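Local atomic coordinates of phenol hydroxylase component phN (Pseudomonas stutzeri, PDB entry 3U52), a protein that probably forms the diiron-bearing hydroxylase subunit of a multicomponent phenol hydroxylase, which uses molecular oxygen to hydroxylate aromatic rings. Residues Gln49-Tyr61 with Gly126-Glu138. Residues are numbered along the deposited sequence; the frame is centred on the assembly and turned at random.
Sequences QWEDPFRLTMDAY and GARVACQMQAIDE. With FE (Fe (III) ion), chain G.
Met133 of helix 125-155 meets Phe54 and Tyr61 through its sulfur: SD is 3.7 Å from Phe54 CE1 and equally near Tyr61 CD2, an oblique Met-aromatic contact with each ring. A bend at chi3 (-85°) carries CE to the Leu56 carbonyl, while Leu56 CD1 rests against the sulfur and lies at the edge of the Tyr61 ring; one thioether thus gathers several side chains of a loop lying along a helix. Further along, Tyr61 OH donates a 2.6 Å hydrogen bond to Asp137 OD1, nearly along the C-O axis of that oxygen, with ring and carboxylate only 19° from coplanar; CG anti to the backbone N (chi1 -179°) sends the phenol to this acid, and Ile136 CG2 packs beside the hydroxyl. The hydroxyl also hydrogen-bonds an aromatic side chain of a neighbouring subunit. A phenylalanine at Tyr61 would probably keep the sulfur contact but lose that intersubunit link and leave Asp137 OD1 without this donor, the carboxylate tied down on its OD2 side alone. Asp137 OD2 is held by Arg235 and the iron ligand His236, making Asp137 a second-shell residue of the diiron site characteristic of this hydroxylase family; Glu138 itself binds iron through OE2 at 2.2 Å. Pro53 CG and Phe54 CZ close on Ala130 CB, and Ala127 CB sits 4.0 Å from the centre of the six-membered ring of Trp50, over its face. The looser side is here: a water in the indole plane, at its edge, links Trp50 NE1, Gly126 O and Asp52 OD2, which also pairs with Arg19. Helix 10-16 flanks the loop at Asp52, helix 220-250 touches Trp50, helix 105-121 backs helix 125-155 at Cys131 and Ala135, and the neighbouring subunit packs on Met58.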
ATOM      1  N   GLN A  49     -12.703  -7.847  39.294  1.00 29.72           N
ATOM      2  CA  GLN A  49     -11.579  -8.737  39.093  1.00 29.88           C
ATOM      3  C   GLN A  49     -11.279  -9.069  37.628  1.00 28.73           C
ATOM      4  O   GLN A  49     -10.277  -9.738  37.332  1.00 28.61           O
ATOM      5  CB  GLN A  49     -11.744  -9.970  39.944  1.00 30.18           C
ATOM      6  CG  GLN A  49     -11.693  -9.582  41.395  1.00 35.21           C
ATOM      7  CD  GLN A  49     -12.056 -10.709  42.290  1.00 43.33           C
ATOM      8  OE1 GLN A  49     -11.410 -10.905  43.325  1.00 47.52           O
ATOM      9  NE2 GLN A  49     -13.095 -11.462  41.925  1.00 43.14           N
ATOM     10  N   TRP A  50     -12.129  -8.591  36.719  1.00 27.62           N
ATOM     11  CA  TRP A  50     -11.812  -8.630  35.282  1.00 27.32           C
ATOM     12  C   TRP A  50     -10.474  -7.928  35.000  1.00 28.27           C
ATOM     13  O   TRP A  50     -10.293  -6.762  35.401  1.00 28.74           O
ATOM     14  CB  TRP A  50     -12.950  -7.950  34.480  1.00 26.76           C
ATOM     15  CG  TRP A  50     -12.696  -7.966  33.004  1.00 24.70           C
ATOM     16  CD1 TRP A  50     -12.166  -6.968  32.244  1.00 24.26           C
ATOM     17  CD2 TRP A  50     -12.933  -9.054  32.130  1.00 24.91           C
ATOM     18  NE1 TRP A  50     -12.062  -7.369  30.926  1.00 23.73           N
ATOM     19  CE2 TRP A  50     -12.528  -8.650  30.831  1.00 23.26           C
ATOM     20  CE3 TRP A  50     -13.477 -10.339  32.304  1.00 24.38           C
ATOM     21  CZ2 TRP A  50     -12.658  -9.492  29.697  1.00 27.51           C
ATOM     22  CZ3 TRP A  50     -13.580 -11.184  31.180  1.00 27.41           C
ATOM     23  CH2 TRP A  50     -13.159 -10.752  29.896  1.00 26.28           C
ATOM     24  N   GLU A  51      -9.528  -8.618  34.355  1.00 28.75           N
ATOM     25  CA  GLU A  51      -8.274  -7.997  33.901  1.00 30.62           C
ATOM     26  C   GLU A  51      -8.388  -7.697  32.423  1.00 30.11           C
ATOM     27  O   GLU A  51      -8.735  -8.595  31.649  1.00 30.39           O
ATOM     28  CB  GLU A  51      -7.055  -8.922  34.129  1.00 31.71           C
ATOM     29  CG  GLU A  51      -6.661  -9.149  35.622  1.00 39.25           C
ATOM     30  CD  GLU A  51      -6.391  -7.853  36.401  1.00 49.36           C
ATOM     31  OE1 GLU A  51      -5.694  -6.937  35.857  1.00 52.57           O
ATOM     32  OE2 GLU A  51      -6.874  -7.757  37.575  1.00 53.54           O
ATOM     33  N   ASP A  52      -8.125  -6.459  32.027  1.00 29.06           N
ATOM     34  CA  ASP A  52      -8.279  -6.061  30.608  1.00 29.18           C
ATOM     35  C   ASP A  52      -7.304  -6.863  29.765  1.00 27.74           C
ATOM     36  O   ASP A  52      -6.136  -6.940  30.094  1.00 28.43           O
ATOM     37  CB  ASP A  52      -8.081  -4.548  30.422  1.00 29.08           C
ATOM     38  CG  ASP A  52      -8.950  -3.710  31.400  1.00 30.74           C
ATOM     39  OD1 ASP A  52      -8.374  -2.971  32.220  1.00 35.80           O
ATOM     40  OD2 ASP A  52     -10.188  -3.785  31.378  1.00 30.36           O
ATOM     41  N   PRO A  53      -7.802  -7.551  28.730  1.00 28.18           N
ATOM     42  CA  PRO A  53      -6.911  -8.371  27.890  1.00 27.71           C
ATOM     43  C   PRO A  53      -6.003  -7.555  26.979  1.00 28.93           C
ATOM     44  O   PRO A  53      -4.995  -8.093  26.458  1.00 28.68           O
ATOM     45  CB  PRO A  53      -7.863  -9.252  27.094  1.00 27.21           C
ATOM     46  CG  PRO A  53      -9.183  -8.490  27.070  1.00 27.53           C
ATOM     47  CD  PRO A  53      -9.221  -7.679  28.356  1.00 26.67           C
ATOM     48  N   PHE A  54      -6.358  -6.287  26.776  1.00 28.86           N
ATOM     49  CA  PHE A  54      -5.546  -5.320  26.024  1.00 28.89           C
ATOM     50  C   PHE A  54      -6.030  -3.964  26.503  1.00 29.32           C
ATOM     51  O   PHE A  54      -7.173  -3.848  26.970  1.00 28.17           O
ATOM     52  CB  PHE A  54      -5.752  -5.427  24.496  1.00 28.08           C
ATOM     53  CG  PHE A  54      -7.180  -5.704  24.082  1.00 27.72           C
ATOM     54  CD1 PHE A  54      -8.093  -4.672  23.913  1.00 28.82           C
ATOM     55  CD2 PHE A  54      -7.618  -7.020  23.892  1.00 25.74           C
ATOM     56  CE1 PHE A  54      -9.457  -4.976  23.545  1.00 28.01           C
ATOM     57  CE2 PHE A  54      -8.938  -7.314  23.554  1.00 28.69           C
ATOM     58  CZ  PHE A  54      -9.855  -6.268  23.366  1.00 26.73           C
ATOM     59  N   ARG A  55      -5.167  -2.949  26.382  1.00 29.09           N
ATOM     60  CA  ARG A  55      -5.467  -1.600  26.869  1.00 28.88           C
ATOM     61  C   ARG A  55      -5.298  -0.562  25.770  1.00 29.39           C
ATOM     62  O   ARG A  55      -4.335   0.199  25.780  1.00 31.15           O
ATOM     63  CB  ARG A  55      -4.580  -1.223  28.058  1.00 29.87           C
ATOM     64  CG  ARG A  55      -4.745  -2.105  29.275  1.00 30.88           C
ATOM     65  CD  ARG A  55      -3.801  -1.753  30.409  1.00 36.29           C
ATOM     66  NE  ARG A  55      -4.174  -2.534  31.602  1.00 40.26           N
ATOM     67  CZ  ARG A  55      -3.749  -3.767  31.892  1.00 44.60           C
ATOM     68  NH1 ARG A  55      -4.180  -4.375  32.990  1.00 45.30           N
ATOM     69  NH2 ARG A  55      -2.899  -4.407  31.098  1.00 47.61           N
ATOM     70  N   LEU A  56      -6.266  -0.493  24.869  1.00 27.75           N
ATOM     71  CA  LEU A  56      -6.226   0.386  23.724  1.00 27.98           C
ATOM     72  C   LEU A  56      -7.327   1.429  23.781  1.00 27.26           C
ATOM     73  O   LEU A  56      -8.514   1.108  23.622  1.00 26.95           O
ATOM     74  CB  LEU A  56      -6.477  -0.438  22.469  1.00 29.04           C
ATOM     75  CG  LEU A  56      -5.382  -0.916  21.537  1.00 32.25           C
ATOM     76  CD1 LEU A  56      -6.132  -1.618  20.398  1.00 33.83           C
ATOM     77  CD2 LEU A  56      -4.565   0.243  20.995  1.00 32.02           C
ATOM     78  N   THR A  57      -6.972   2.676  23.984  1.00 25.70           N
ATOM     79  CA  THR A  57      -8.018   3.688  23.958  1.00 25.63           C
ATOM     80  C   THR A  57      -8.448   3.918  22.498  1.00 24.97           C
ATOM     81  O   THR A  57      -7.783   3.410  21.578  1.00 24.95           O
ATOM     82  CB  THR A  57      -7.580   4.970  24.649  1.00 25.13           C
ATOM     83  OG1 THR A  57      -6.346   5.391  24.070  1.00 28.87           O
ATOM     84  CG2 THR A  57      -7.416   4.744  26.143  1.00 25.62           C
ATOM     85  N   MET A  58      -9.581   4.584  22.284  1.00 22.29           N
ATOM     86  CA  MET A  58     -10.110   4.711  20.930  1.00 22.48           C
ATOM     87  C   MET A  58      -9.160   5.466  19.970  1.00 22.18           C
ATOM     88  O   MET A  58      -9.065   5.100  18.809  1.00 20.31           O
ATOM     89  CB  MET A  58     -11.502   5.333  20.898  1.00 22.03           C
ATOM     90  CG  MET A  58     -12.611   4.374  21.312  1.00 21.47           C
ATOM     91  SD  MET A  58     -12.531   2.754  20.500  1.00 28.80           S
ATOM     92  CE  MET A  58     -12.457   3.075  18.766  1.00 26.06           C
ATOM     93  N   ASP A  59      -8.470   6.494  20.466  1.00 22.04           N
ATOM     94  CA  ASP A  59      -7.547   7.299  19.630  1.00 22.49           C
ATOM     95  C   ASP A  59      -6.484   6.384  19.016  1.00 21.56           C
ATOM     96  O   ASP A  59      -6.269   6.413  17.815  1.00 20.89           O
ATOM     97  CB  ASP A  59      -6.887   8.452  20.452  1.00 23.42           C
ATOM     98  CG  ASP A  59      -6.141   7.958  21.706  1.00 28.73           C
ATOM     99  OD1 ASP A  59      -6.752   7.301  22.569  1.00 33.45           O
ATOM    100  OD2 ASP A  59      -4.917   8.208  21.858  1.00 34.44           O
ATOM    101  N   ALA A  60      -5.864   5.555  19.856  1.00 20.41           N
ATOM    102  CA  ALA A  60      -4.817   4.617  19.457  1.00 20.52           C
ATOM    103  C   ALA A  60      -5.337   3.489  18.557  1.00 21.05           C
ATOM    104  O   ALA A  60      -4.632   3.074  17.629  1.00 21.57           O
ATOM    105  CB  ALA A  60      -4.220   4.017  20.698  1.00 21.03           C
ATOM    106  N   TYR A  61      -6.567   3.005  18.822  1.00 20.41           N
ATOM    107  CA  TYR A  61      -7.238   2.017  17.936  1.00 20.07           C
ATOM    108  C   TYR A  61      -7.384   2.591  16.500  1.00 20.40           C
ATOM    109  O   TYR A  61      -6.927   1.980  15.516  1.00 19.92           O
ATOM    110  CB  TYR A  61      -8.605   1.586  18.515  1.00 20.84           C
ATOM    111  CG  TYR A  61      -9.300   0.549  17.644  1.00 19.32           C
ATOM    112  CD1 TYR A  61     -10.177   0.942  16.611  1.00 21.11           C
ATOM    113  CD2 TYR A  61      -9.039  -0.804  17.827  1.00 18.52           C
ATOM    114  CE1 TYR A  61     -10.782   0.001  15.761  1.00 19.08           C
ATOM    115  CE2 TYR A  61      -9.654  -1.782  16.975  1.00 20.58           C
ATOM    116  CZ  TYR A  61     -10.512  -1.360  15.959  1.00 21.32           C
ATOM    117  OH  TYR A  61     -11.104  -2.291  15.117  1.00 20.59           O
ATOM    118  N   GLY A 126     -15.764  -3.379  31.836  1.00 24.30           N
ATOM    119  CA  GLY A 126     -14.477  -3.887  31.313  1.00 25.19           C
ATOM    120  C   GLY A 126     -14.678  -4.958  30.257  1.00 24.54           C
ATOM    121  O   GLY A 126     -14.132  -4.848  29.151  1.00 25.33           O
ATOM    122  N   ALA A 127     -15.461  -5.982  30.579  1.00 23.89           N
ATOM    123  CA  ALA A 127     -15.853  -7.010  29.588  1.00 22.89           C
ATOM    124  C   ALA A 127     -16.611  -6.445  28.354  1.00 22.59           C
ATOM    125  O   ALA A 127     -16.383  -6.903  27.216  1.00 22.37           O
ATOM    126  CB  ALA A 127     -16.606  -8.134  30.229  1.00 22.48           C
ATOM    127  N   ARG A 128     -17.491  -5.465  28.552  1.00 21.60           N
ATOM    128  CA  ARG A 128     -18.240  -4.841  27.426  1.00 19.81           C
ATOM    129  C   ARG A 128     -17.328  -4.165  26.406  1.00 20.70           C
ATOM    130  O   ARG A 128     -17.507  -4.329  25.194  1.00 20.94           O
ATOM    131  CB  ARG A 128     -19.238  -3.768  27.918  1.00 20.76           C
ATOM    132  CG  ARG A 128     -20.467  -4.369  28.734  1.00 17.92           C
ATOM    133  CD  ARG A 128     -21.703  -3.455  28.694  1.00 21.62           C
ATOM    134  NE  ARG A 128     -21.385  -2.131  29.248  1.00 23.02           N
ATOM    135  CZ  ARG A 128     -21.410  -1.832  30.555  1.00 23.79           C
ATOM    136  NH1 ARG A 128     -21.094  -0.606  30.983  1.00 20.36           N
ATOM    137  NH2 ARG A 128     -21.789  -2.747  31.442  1.00 21.30           N
ATOM    138  N   VAL A 129     -16.378  -3.368  26.882  1.00 20.95           N
ATOM    139  CA  VAL A 129     -15.429  -2.748  25.945  1.00 22.67           C
ATOM    140  C   VAL A 129     -14.588  -3.786  25.143  1.00 21.74           C
ATOM    141  O   VAL A 129     -14.370  -3.604  23.958  1.00 20.99           O
ATOM    142  CB  VAL A 129     -14.468  -1.788  26.672  1.00 22.77           C
ATOM    143  CG1 VAL A 129     -13.500  -1.107  25.663  1.00 25.55           C
ATOM    144  CG2 VAL A 129     -15.275  -0.721  27.382  1.00 29.20           C
ATOM    145  N   ALA A 130     -14.088  -4.836  25.787  1.00 21.29           N
ATOM    146  CA  ALA A 130     -13.296  -5.866  25.055  1.00 20.82           C
ATOM    147  C   ALA A 130     -14.167  -6.481  23.961  1.00 20.79           C
ATOM    148  O   ALA A 130     -13.706  -6.660  22.817  1.00 21.14           O
ATOM    149  CB  ALA A 130     -12.819  -6.954  26.007  1.00 20.14           C
ATOM    150  N   CYS A 131     -15.421  -6.809  24.308  1.00 20.70           N
ATOM    151  CA  CYS A 131     -16.355  -7.434  23.344  1.00 19.96           C
ATOM    152  C   CYS A 131     -16.689  -6.526  22.193  1.00 18.75           C
ATOM    153  O   CYS A 131     -16.815  -6.983  21.061  1.00 18.35           O
ATOM    154  CB  CYS A 131     -17.659  -7.906  24.002  1.00 21.78           C
ATOM    155  SG  CYS A 131     -17.367  -9.318  25.050  1.00 22.57           S
ATOM    156  N   GLN A 132     -16.854  -5.237  22.477  1.00 17.33           N
ATOM    157  CA  GLN A 132     -17.179  -4.286  21.420  1.00 19.03           C
ATOM    158  C   GLN A 132     -15.993  -4.083  20.473  1.00 18.42           C
ATOM    159  O   GLN A 132     -16.181  -3.857  19.292  1.00 19.30           O
ATOM    160  CB  GLN A 132     -17.545  -2.947  22.005  1.00 19.63           C
ATOM    161  CG  GLN A 132     -18.916  -2.925  22.714  1.00 22.44           C
ATOM    162  CD  GLN A 132     -19.172  -1.557  23.347  1.00 26.89           C
ATOM    163  OE1 GLN A 132     -18.454  -0.579  23.071  1.00 31.54           O
ATOM    164  NE2 GLN A 132     -20.142  -1.500  24.240  1.00 26.88           N
ATOM    165  N   MET A 133     -14.782  -4.055  20.994  1.00 19.98           N
ATOM    166  CA  MET A 133     -13.616  -3.902  20.111  1.00 20.53           C
ATOM    167  C   MET A 133     -13.466  -5.149  19.241  1.00 19.79           C
ATOM    168  O   MET A 133     -13.171  -5.025  18.049  1.00 18.93           O
ATOM    169  CB  MET A 133     -12.372  -3.656  20.895  1.00 22.54           C
ATOM    170  CG  MET A 133     -11.428  -2.761  20.093  1.00 30.65           C
ATOM    171  SD  MET A 133      -9.924  -2.325  21.063  1.00 41.43           S
ATOM    172  CE  MET A 133     -10.614  -0.903  21.956  1.00 39.70           C
ATOM    173  N   GLN A 134     -13.765  -6.334  19.809  1.00 17.86           N
ATOM    174  CA  GLN A 134     -13.809  -7.551  19.013  1.00 17.77           C
ATOM    175  C   GLN A 134     -14.904  -7.475  17.917  1.00 17.11           C
ATOM    176  O   GLN A 134     -14.651  -7.759  16.748  1.00 13.79           O
ATOM    177  CB  GLN A 134     -13.964  -8.803  19.896  1.00 19.31           C
ATOM    178  CG  GLN A 134     -14.173 -10.023  19.068  1.00 20.74           C
ATOM    179  CD  GLN A 134     -13.239 -11.140  19.387  1.00 24.71           C
ATOM    180  OE1 GLN A 134     -12.583 -11.156  20.433  1.00 24.70           O
ATOM    181  NE2 GLN A 134     -13.157 -12.106  18.462  1.00 25.82           N
ATOM    182  N   ALA A 135     -16.093  -7.004  18.276  1.00 15.68           N
ATOM    183  CA  ALA A 135     -17.153  -6.835  17.277  1.00 15.99           C
ATOM    184  C   ALA A 135     -16.722  -5.997  16.063  1.00 16.68           C
ATOM    185  O   ALA A 135     -16.955  -6.386  14.897  1.00 16.87           O
ATOM    186  CB  ALA A 135     -18.399  -6.200  17.936  1.00 16.42           C
ATOM    187  N   ILE A 136     -16.119  -4.842  16.306  1.00 16.10           N
ATOM    188  CA  ILE A 136     -15.777  -3.994  15.154  1.00 17.89           C
ATOM    189  C   ILE A 136     -14.563  -4.602  14.373  1.00 17.77           C
ATOM    190  O   ILE A 136     -14.460  -4.429  13.165  1.00 17.93           O
ATOM    191  CB  ILE A 136     -15.605  -2.512  15.556  1.00 17.36           C
ATOM    192  CG1 ILE A 136     -15.596  -1.613  14.317  1.00 20.76           C
ATOM    193  CG2 ILE A 136     -14.328  -2.384  16.354  1.00 12.81           C
ATOM    194  CD1 ILE A 136     -15.547  -0.081  14.638  1.00 24.04           C
ATOM    195  N   ASP A 137     -13.663  -5.335  15.036  1.00 18.56           N
ATOM    196  CA  ASP A 137     -12.658  -6.122  14.279  1.00 18.47           C
ATOM    197  C   ASP A 137     -13.276  -7.180  13.369  1.00 18.65           C
ATOM    198  O   ASP A 137     -12.774  -7.435  12.261  1.00 18.53           O
ATOM    199  CB  ASP A 137     -11.663  -6.844  15.216  1.00 18.95           C
ATOM    200  CG  ASP A 137     -10.818  -5.921  16.065  1.00 21.17           C
ATOM    201  OD1 ASP A 137     -10.622  -4.700  15.805  1.00 25.87           O
ATOM    202  OD2 ASP A 137     -10.328  -6.458  17.089  1.00 27.15           O
ATOM    203  N   GLU A 138     -14.320  -7.878  13.829  1.00 17.63           N
ATOM    204  CA  GLU A 138     -14.977  -8.895  12.978  1.00 17.75           C
ATOM    205  C   GLU A 138     -15.691  -8.246  11.794  1.00 17.39           C
ATOM    206  O   GLU A 138     -15.716  -8.819  10.704  1.00 18.22           O
ATOM    207  CB  GLU A 138     -15.977  -9.730  13.766  1.00 17.59           C
ATOM    208  CG  GLU A 138     -15.345 -10.310  15.022  1.00 18.07           C
ATOM    209  CD  GLU A 138     -14.317 -11.408  14.695  1.00 25.43           C
ATOM    210  OE1 GLU A 138     -13.748 -11.974  15.630  1.00 29.88           O
ATOM    211  OE2 GLU A 138     -14.073 -11.703  13.496  1.00 28.16           O
TER
HETATM  212 FE    FE G 512     -12.329 -12.610  12.587  1.00 33.41          FE
HETATM  213  O   HOH W   1     -11.428  -4.968  29.095  1.00 28.39           O